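Local coordinates for protein transcriptional regulator, MarR family (Methanosarcina mazei, PDB 3S2W) that probably binds DNA as a winged helix-turn-helix transcription factor of the MarR family, its two chains paired through their terminal helices, at the interface of chains A and B. Numbering follows the deposited sequence. Chains: chain A/B, Transcriptional regulator, MarR family.

The interface of chains A and B. Residues chain A 28, 31-32, 128-129, 132, 148; chain B 24-25, 28, 148, 151.
With CG1 anti to the carbonyl carbon (chi1 -69°), B:Ile28 sends its two branches to different parts of chain A, whereas A:Leu132, whose CG is likewise anti to its carbonyl carbon (chi1 -66°), reaches back toward it. The two side chains meet tip to tip, CD1 of A:Leu132 lying 3.8 Å from CD1 of B:Ile28. The other branch, CG2 of B:Ile28, rests against helix 23-43 of chain A, 4.0 Å from A:Leu31 CB and 3.8 Å from the backbone O of A:Ile28. B:Ile28 accordingly buries 83 Å², the largest area in this patch. B:Ile24 crosses A:Leu132 obliquely and sets its CG2 3.7 Å from CA of A:Gly129, where the lack of a side chain probably lets the branch come close to helix 112-133. Its CD1 points toward A:Leu148, but that separation is too short to be reliable. An alanine in place of B:Ile24 would probably leave a gap beside A:Gly129 and deprive A:Leu132 CD1 of a flanking methyl. No polar pair spans the patch, which is consistent with apolar association, and the two-fold repeats each contact with chains exchanged. This is the helical dimerisation region typical of MarR proteins. A:Leu31 CD2 lies 3.5 Å from the backbone O of B:Met151, a selenomethionine that is poorly ordered, so this contact carries little weight. Within chain A, CG of A:Leu132 sits 3.9 Å above the ring plane of A:Trp128, toward its rim.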
# COMPACT_ATOMS: atom_id res chain seq x y z
N ILE A 28 -1.37 -4.06 -6.44
CA ILE A 28 -1.60 -2.88 -5.63
C ILE A 28 -0.60 -2.75 -4.48
O ILE A 28 0.04 -1.71 -4.33
CB ILE A 28 -3.06 -2.87 -5.13
CG1 ILE A 28 -3.97 -2.58 -6.33
CG2 ILE A 28 -3.27 -1.88 -3.97
CD1 ILE A 28 -5.43 -2.59 -6.01
N LEU A 31 2.79 -1.75 -6.04
CA LEU A 31 2.88 -0.39 -6.54
C LEU A 31 2.98 0.55 -5.35
O LEU A 31 3.80 1.48 -5.33
CB LEU A 31 1.69 -0.07 -7.44
CG LEU A 31 1.71 -0.75 -8.81
CD1 LEU A 31 0.35 -0.70 -9.45
CD2 LEU A 31 2.75 -0.13 -9.72
N TYR A 32 2.18 0.27 -4.34
CA TYR A 32 2.28 0.99 -3.09
C TYR A 32 3.71 1.01 -2.53
O TYR A 32 4.23 2.07 -2.16
CB TYR A 32 1.35 0.41 -2.04
CG TYR A 32 1.59 1.00 -0.68
CD1 TYR A 32 1.13 2.29 -0.36
CD2 TYR A 32 2.28 0.29 0.30
CE1 TYR A 32 1.35 2.84 0.90
CE2 TYR A 32 2.51 0.84 1.54
CZ TYR A 32 2.04 2.12 1.84
OH TYR A 32 2.27 2.66 3.09
N TRP A 128 5.85 10.46 -10.15
CA TRP A 128 5.56 9.08 -9.87
C TRP A 128 4.42 8.55 -10.76
O TRP A 128 4.55 7.49 -11.36
CB TRP A 128 5.25 8.92 -8.40
CG TRP A 128 4.85 7.54 -8.06
CD1 TRP A 128 3.68 7.15 -7.50
CD2 TRP A 128 5.59 6.35 -8.32
NE1 TRP A 128 3.66 5.79 -7.36
CE2 TRP A 128 4.82 5.27 -7.87
CE3 TRP A 128 6.85 6.09 -8.89
CZ2 TRP A 128 5.26 3.95 -7.94
CZ3 TRP A 128 7.28 4.78 -8.97
CH2 TRP A 128 6.49 3.72 -8.48
N GLY A 129 3.32 9.30 -10.86
CA GLY A 129 2.21 8.92 -11.71
C GLY A 129 2.67 8.79 -13.15
O GLY A 129 2.21 7.93 -13.91
N LEU A 132 4.22 5.76 -13.75
CA LEU A 132 3.29 4.64 -13.82
C LEU A 132 2.53 4.58 -15.15
O LEU A 132 2.19 3.50 -15.63
CB LEU A 132 2.32 4.66 -12.64
CG LEU A 132 2.90 4.43 -11.25
CD1 LEU A 132 1.80 4.38 -10.16
CD2 LEU A 132 3.72 3.15 -11.23
N LEU A 148 -9.90 2.96 -10.90
CA LEU A 148 -9.34 3.01 -9.56
C LEU A 148 -10.22 3.77 -8.56
O LEU A 148 -10.25 3.44 -7.38
CB LEU A 148 -7.94 3.61 -9.59
CG LEU A 148 -6.85 2.59 -9.29
CD1 LEU A 148 -7.29 1.20 -9.67
CD2 LEU A 148 -5.61 2.94 -10.04
N ILE B 24 -3.19 9.01 -9.07
CA ILE B 24 -3.01 7.57 -9.19
C ILE B 24 -2.20 7.02 -7.99
O ILE B 24 -2.53 5.97 -7.45
CB ILE B 24 -2.48 7.14 -10.58
CG1 ILE B 24 -2.92 5.72 -10.85
CG2 ILE B 24 -0.99 7.35 -10.73
CD1 ILE B 24 -4.43 5.64 -10.89
N GLY B 25 -1.19 7.76 -7.54
CA GLY B 25 -0.55 7.44 -6.28
C GLY B 25 -1.49 7.31 -5.07
O GLY B 25 -1.45 6.33 -4.34
N ILE B 28 -3.91 4.27 -5.29
CA ILE B 28 -3.18 3.06 -4.94
C ILE B 28 -2.90 2.91 -3.43
O ILE B 28 -3.07 1.83 -2.87
CB ILE B 28 -1.89 2.96 -5.72
CG1 ILE B 28 -2.23 2.70 -7.19
CG2 ILE B 28 -1.00 1.84 -5.19
CD1 ILE B 28 -1.13 3.07 -8.08
N LEU B 148 -2.99 -2.62 -14.86
CA LEU B 148 -2.22 -2.84 -13.64
C LEU B 148 -0.89 -3.55 -13.89
O LEU B 148 0.11 -3.17 -13.32
CB LEU B 148 -3.02 -3.61 -12.60
CG LEU B 148 -4.13 -2.82 -11.94
CD1 LEU B 148 -4.95 -3.74 -11.03
CD2 LEU B 148 -3.56 -1.64 -11.18
N MSE B 151 1.41 -1.05 -15.36
CA MSE B 151 1.86 -0.12 -14.34
C MSE B 151 2.84 -0.79 -13.41
O MSE B 151 3.88 -0.22 -13.06
CB MSE B 151 0.68 0.44 -13.56
CG MSE B 151 -0.19 1.33 -14.42
SE MSE B 151 -1.63 2.18 -13.42
CE MSE B 151 -2.46 3.09 -14.92